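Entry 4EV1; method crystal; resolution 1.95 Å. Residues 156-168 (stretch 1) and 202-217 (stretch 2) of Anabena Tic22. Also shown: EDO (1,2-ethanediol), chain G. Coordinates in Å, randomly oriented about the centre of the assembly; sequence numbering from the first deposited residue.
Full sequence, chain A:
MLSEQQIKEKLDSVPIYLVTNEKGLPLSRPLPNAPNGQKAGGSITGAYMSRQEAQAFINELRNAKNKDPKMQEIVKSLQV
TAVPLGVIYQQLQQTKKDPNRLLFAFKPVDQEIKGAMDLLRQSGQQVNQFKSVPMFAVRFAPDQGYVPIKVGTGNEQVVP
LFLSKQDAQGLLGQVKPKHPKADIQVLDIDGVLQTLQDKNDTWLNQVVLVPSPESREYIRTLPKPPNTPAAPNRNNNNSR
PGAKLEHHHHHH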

# COMPACT_ATOMS: atom_id res chain seq x y z
N GLU A 156 -16.65 -18.33 8.35
CA GLU A 156 -15.80 -17.86 7.27
C GLU A 156 -14.41 -17.50 7.81
O GLU A 156 -14.28 -16.92 8.90
CB GLU A 156 -16.40 -16.64 6.58
CG GLU A 156 -15.44 -16.00 5.57
CD GLU A 156 -16.12 -15.21 4.47
OE1 GLU A 156 -17.33 -14.93 4.59
OE2 GLU A 156 -15.42 -14.85 3.49
N GLN A 157 -13.39 -17.86 7.03
CA GLN A 157 -11.99 -17.53 7.33
C GLN A 157 -11.35 -16.66 6.24
O GLN A 157 -11.72 -16.73 5.07
CB GLN A 157 -11.16 -18.80 7.51
CG GLN A 157 -11.01 -19.67 6.26
CD GLN A 157 -10.16 -20.93 6.49
OE1 GLN A 157 -9.35 -21.30 5.64
NE2 GLN A 157 -10.35 -21.58 7.63
N VAL A 158 -10.36 -15.86 6.66
CA VAL A 158 -9.51 -15.09 5.74
C VAL A 158 -8.04 -15.30 6.08
O VAL A 158 -7.70 -15.67 7.22
CB VAL A 158 -9.87 -13.59 5.78
CG1 VAL A 158 -11.35 -13.39 5.40
CG2 VAL A 158 -9.59 -13.00 7.14
N VAL A 159 -7.18 -15.11 5.08
CA VAL A 159 -5.74 -15.12 5.27
C VAL A 159 -5.26 -13.65 5.19
O VAL A 159 -5.21 -13.07 4.09
CB VAL A 159 -5.02 -15.95 4.21
CG1 VAL A 159 -3.53 -15.80 4.39
CG2 VAL A 159 -5.43 -17.48 4.29
N PRO A 160 -4.90 -13.05 6.33
CA PRO A 160 -4.62 -11.62 6.35
C PRO A 160 -3.20 -11.28 5.96
O PRO A 160 -2.28 -11.80 6.56
CB PRO A 160 -4.83 -11.25 7.81
CG PRO A 160 -4.43 -12.46 8.53
CD PRO A 160 -4.85 -13.62 7.69
N LEU A 161 -3.02 -10.36 5.01
CA LEU A 161 -1.73 -9.79 4.71
C LEU A 161 -1.63 -8.34 5.30
O LEU A 161 -2.34 -7.41 4.91
CB LEU A 161 -1.46 -9.80 3.22
CG LEU A 161 -1.77 -11.10 2.46
CD1 LEU A 161 -1.56 -10.92 0.95
CD2 LEU A 161 -0.93 -12.21 3.00
N PHE A 162 -0.74 -8.18 6.28
CA PHE A 162 -0.68 -6.94 7.03
C PHE A 162 0.27 -5.96 6.40
O PHE A 162 1.41 -6.31 6.04
CB PHE A 162 -0.26 -7.20 8.47
CG PHE A 162 -1.19 -8.14 9.21
CD1 PHE A 162 -2.41 -7.68 9.73
CD2 PHE A 162 -0.87 -9.48 9.34
CE1 PHE A 162 -3.27 -8.56 10.41
CE2 PHE A 162 -1.71 -10.35 10.02
CZ PHE A 162 -2.91 -9.90 10.55
N LEU A 163 -0.17 -4.72 6.31
CA LEU A 163 0.72 -3.64 5.90
C LEU A 163 1.59 -3.17 7.08
O LEU A 163 2.60 -2.46 6.88
CB LEU A 163 -0.08 -2.47 5.33
CG LEU A 163 -0.52 -2.48 3.86
CD1 LEU A 163 0.72 -2.50 2.91
CD2 LEU A 163 -1.48 -3.61 3.53
N SER A 164 1.22 -3.57 8.29
CA SER A 164 1.98 -3.23 9.45
C SER A 164 2.51 -4.44 10.23
O SER A 164 1.75 -5.31 10.65
CB SER A 164 1.14 -2.34 10.35
OG SER A 164 1.96 -1.93 11.39
N LYS A 165 3.81 -4.46 10.44
CA LYS A 165 4.45 -5.57 11.11
C LYS A 165 3.93 -5.83 12.49
O LYS A 165 3.81 -6.94 12.86
CB LYS A 165 5.95 -5.40 11.12
CG LYS A 165 6.67 -6.60 11.54
CD LYS A 165 7.91 -6.19 12.10
CE LYS A 165 8.11 -6.84 13.41
NZ LYS A 165 8.87 -8.06 13.14
N GLN A 166 3.61 -4.80 13.24
CA GLN A 166 3.07 -4.93 14.59
C GLN A 166 1.78 -5.73 14.62
O GLN A 166 1.55 -6.51 15.54
CB GLN A 166 2.86 -3.56 15.28
CG GLN A 166 1.73 -2.77 14.66
CD GLN A 166 1.69 -1.31 15.09
OE1 GLN A 166 1.34 -1.01 16.25
NE2 GLN A 166 1.98 -0.39 14.15
N ASP A 167 0.94 -5.58 13.60
CA ASP A 167 -0.28 -6.36 13.49
C ASP A 167 0.05 -7.84 13.22
O ASP A 167 -0.63 -8.71 13.73
CB ASP A 167 -1.20 -5.87 12.37
CG ASP A 167 -1.88 -4.56 12.69
OD1 ASP A 167 -2.43 -4.40 13.81
OD2 ASP A 167 -1.84 -3.69 11.82
N ALA A 168 1.05 -8.12 12.38
CA ALA A 168 1.49 -9.51 12.15
C ALA A 168 2.11 -10.09 13.42
O ALA A 168 1.90 -11.28 13.72
CB ALA A 168 2.46 -9.63 11.00
N THR A 202 -8.11 -21.40 -5.85
CA THR A 202 -9.37 -20.84 -5.34
C THR A 202 -9.25 -20.22 -3.92
O THR A 202 -9.97 -19.27 -3.57
CB THR A 202 -10.48 -21.93 -5.34
OG1 THR A 202 -11.74 -21.33 -5.01
CG2 THR A 202 -10.18 -23.00 -4.34
N TRP A 203 -8.33 -20.74 -3.11
CA TRP A 203 -8.18 -20.24 -1.75
C TRP A 203 -7.78 -18.76 -1.71
O TRP A 203 -7.98 -18.14 -0.70
CB TRP A 203 -7.19 -21.08 -0.93
CG TRP A 203 -5.75 -20.86 -1.29
CD1 TRP A 203 -5.09 -21.40 -2.34
CD2 TRP A 203 -4.81 -20.01 -0.61
NE1 TRP A 203 -3.78 -20.98 -2.34
CE2 TRP A 203 -3.59 -20.11 -1.30
CE3 TRP A 203 -4.87 -19.20 0.54
CZ2 TRP A 203 -2.45 -19.43 -0.91
CZ3 TRP A 203 -3.73 -18.50 0.93
CH2 TRP A 203 -2.54 -18.62 0.20
N LEU A 204 -7.24 -18.21 -2.80
CA LEU A 204 -6.83 -16.78 -2.85
C LEU A 204 -7.98 -15.80 -2.67
O LEU A 204 -7.76 -14.63 -2.30
CB LEU A 204 -6.05 -16.48 -4.12
CG LEU A 204 -4.76 -17.28 -4.28
CD1 LEU A 204 -4.17 -17.09 -5.68
CD2 LEU A 204 -3.74 -16.88 -3.22
N ASN A 205 -9.20 -16.27 -2.91
CA ASN A 205 -10.42 -15.58 -2.48
C ASN A 205 -10.41 -15.20 -1.00
O ASN A 205 -11.08 -14.25 -0.60
CB ASN A 205 -11.64 -16.47 -2.70
CG ASN A 205 -12.03 -16.56 -4.15
OD1 ASN A 205 -12.28 -17.66 -4.67
ND2 ASN A 205 -12.10 -15.41 -4.82
N GLN A 206 -9.71 -15.97 -0.17
CA GLN A 206 -9.64 -15.69 1.27
C GLN A 206 -8.67 -14.55 1.63
O GLN A 206 -8.69 -14.07 2.77
CB GLN A 206 -9.18 -16.92 2.05
CG GLN A 206 -10.10 -18.12 1.92
CD GLN A 206 -9.43 -19.37 2.42
OE1 GLN A 206 -8.85 -19.39 3.52
NE2 GLN A 206 -9.48 -20.43 1.61
N VAL A 207 -7.80 -14.17 0.89
CA VAL A 207 -6.76 -13.18 1.11
C VAL A 207 -7.40 -11.82 1.26
O VAL A 207 -8.28 -11.44 0.47
CB VAL A 207 -5.73 -13.15 -0.04
CG1 VAL A 207 -4.73 -12.02 0.17
CG2 VAL A 207 -5.02 -14.49 -0.15
N VAL A 208 -7.02 -11.19 2.28
CA VAL A 208 -7.42 -9.82 2.54
C VAL A 208 -6.20 -9.00 2.92
O VAL A 208 -5.23 -9.51 3.52
CB VAL A 208 -8.47 -9.73 3.67
CG1 VAL A 208 -9.76 -10.43 3.26
CG2 VAL A 208 -7.92 -10.32 4.96
N LEU A 209 -6.23 -7.72 2.54
CA LEU A 209 -5.17 -6.79 2.90
C LEU A 209 -5.62 -5.98 4.10
O LEU A 209 -6.70 -5.43 4.09
CB LEU A 209 -4.88 -5.81 1.76
CG LEU A 209 -4.09 -6.45 0.62
CD1 LEU A 209 -4.98 -7.30 -0.24
CD2 LEU A 209 -3.38 -5.36 -0.19
N VAL A 210 -4.78 -5.92 5.13
CA VAL A 210 -5.13 -5.23 6.36
C VAL A 210 -4.22 -3.99 6.48
O VAL A 210 -3.00 -4.11 6.66
CB VAL A 210 -4.97 -6.16 7.60
CG1 VAL A 210 -5.35 -5.42 8.87
CG2 VAL A 210 -5.83 -7.46 7.46
N PRO A 211 -4.79 -2.79 6.32
CA PRO A 211 -3.94 -1.62 6.48
C PRO A 211 -3.50 -1.34 7.92
O PRO A 211 -3.86 -2.04 8.84
CB PRO A 211 -4.82 -0.50 5.96
CG PRO A 211 -6.21 -0.95 6.31
CD PRO A 211 -6.21 -2.43 6.17
N SER A 212 -2.69 -0.32 8.09
CA SER A 212 -2.05 -0.03 9.36
C SER A 212 -3.08 0.38 10.41
O SER A 212 -4.21 0.71 10.05
CB SER A 212 -1.13 1.14 9.16
OG SER A 212 -1.92 2.32 8.92
N PRO A 213 -2.73 0.29 11.71
CA PRO A 213 -3.71 0.68 12.74
C PRO A 213 -4.20 2.11 12.55
O PRO A 213 -5.39 2.40 12.79
CB PRO A 213 -2.93 0.55 14.06
CG PRO A 213 -1.85 -0.38 13.80
CD PRO A 213 -1.50 -0.27 12.31
N GLU A 214 -3.30 2.98 12.15
CA GLU A 214 -3.63 4.38 11.93
C GLU A 214 -4.65 4.57 10.80
O GLU A 214 -5.58 5.36 10.93
CB GLU A 214 -2.38 5.20 11.65
CG GLU A 214 -1.38 5.25 12.81
CD GLU A 214 -0.49 3.98 13.01
OE1 GLU A 214 -0.44 3.05 12.17
OE2 GLU A 214 0.20 3.92 14.06
N SER A 215 -4.47 3.83 9.71
CA SER A 215 -5.42 3.88 8.59
C SER A 215 -6.77 3.27 8.97
O SER A 215 -7.82 3.73 8.51
CB SER A 215 -4.80 3.18 7.36
OG SER A 215 -3.89 4.07 6.72
N ARG A 216 -6.76 2.19 9.74
CA ARG A 216 -8.01 1.54 10.16
C ARG A 216 -8.83 2.52 11.01
O ARG A 216 -10.04 2.65 10.80
CB ARG A 216 -7.74 0.26 10.97
CG ARG A 216 -7.18 -0.87 10.11
CD ARG A 216 -7.34 -2.19 10.81
NE ARG A 216 -6.78 -2.22 12.18
CZ ARG A 216 -5.53 -2.55 12.50
NH1 ARG A 216 -4.62 -2.81 11.55
NH2 ARG A 216 -5.15 -2.62 13.78
N GLU A 217 -8.16 3.18 11.95
CA GLU A 217 -8.74 4.20 12.81
C GLU A 217 -9.27 5.38 11.97
O GLU A 217 -10.41 5.78 12.13
CB GLU A 217 -7.70 4.70 13.81
CG GLU A 217 -8.19 5.81 14.79
CD GLU A 217 -7.10 6.32 15.77
OE1 GLU A 217 -5.90 6.07 15.57
OE2 GLU A 217 -7.47 7.05 16.72
C1 EDO G . 0.69 4.93 9.57
O1 EDO G . 1.57 3.87 9.94
C2 EDO G . -0.48 4.25 8.88
O2 EDO G . -0.34 4.00 7.47
O HOH W 1 -1.55 -4.17 9.11

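The two stretches lie side by side as parallel strands, V159 to F162 against V207 to V210. Their axes approach to 4.7 Å and their N-to-C directions differ by 32°, a usual twist for neighbouring strands. The register is in step: V159 pairs with V207, P160 with V208, L161 with L209 and F162 with V210.

Five backbone hydrogen bonds form the ladder. V159 N donates to Q206 O at 2.9 Å, and V208 N donates back to V159 O at 3.2 Å. L161 N then reaches V208 O at 2.8 Å, with a nearly straight N-H...O angle of 179°. V210 N donates to L161 O at 2.9 Å. The last rung, L163 N to V210 O at 2.9 Å, carries the pairing just past the strand. On stretch 1 the bonds use V159, L161 and L163, which suits P160: proline has no N-H to give, and its position asks for none. P160 still contributes a CA-H...O contact, with its CA 3.6 Å from V208 O. V207 CA and L209 CA make similar contacts, at 3.4 Å from V159 O and 3.5 Å from L161 O.

Side chains alternate between the two faces. V159, L161, V207 and L209 share one face and are all buried. L161 CD1 packs 3.4 Å from V207 CG1. V159 CG2 meets the edge of the W203 ring, 3.9 Å from CZ3. Valine and leucine suit this buried face, since their side chains are wholly apolar and need no polar partner. Beyond the strand, L163 CD2 adds a looser contact, 4.4 Å from L209 CB.

P160, F162, V208 and V210 occupy the other face. P160 CB lies 3.9 Å from V210 CG2, and the F162 ring meets V210 obliquely, with CD1 3.7 Å from CB. V158 CG2 touches V208 CG2 at 3.8 Å. V208 and V210 remain partly exposed, while P160 and F162 are buried.

After the strands, both stretches turn into helices. S164 and S212 each stand at an N-cap position. The S212 hydroxyl oxygen, OG, accepts from S215 N at 3.1 Å, capping its helix. S164 OG accepts from Q166 NE2 at 3.2 Å. Between these turns, S164 CB packs 3.9 Å from P213 CD.

A salt bridge ties the two helices together. D167 OD2 receives R216 NH1 at 2.9 Å, and D167 OD1 receives R216 NH2 at 3.3 Å. The carboxylate meets the guanidinium at its edge, where the N-H groups point. R216 NH1 also donates to P211 O at 2.9 Å, which holds the arginine against its own turn. Water 1 lies in the same corner. It accepts from S164 N at 3.0 Å, and D167 OD2 and V210 O are each 2.8 Å from its oxygen.

Together the stretches bury 834 Å², summed over both sides. Apolar packing flanks the backbone ladder, and the charged pair fastens the helical end.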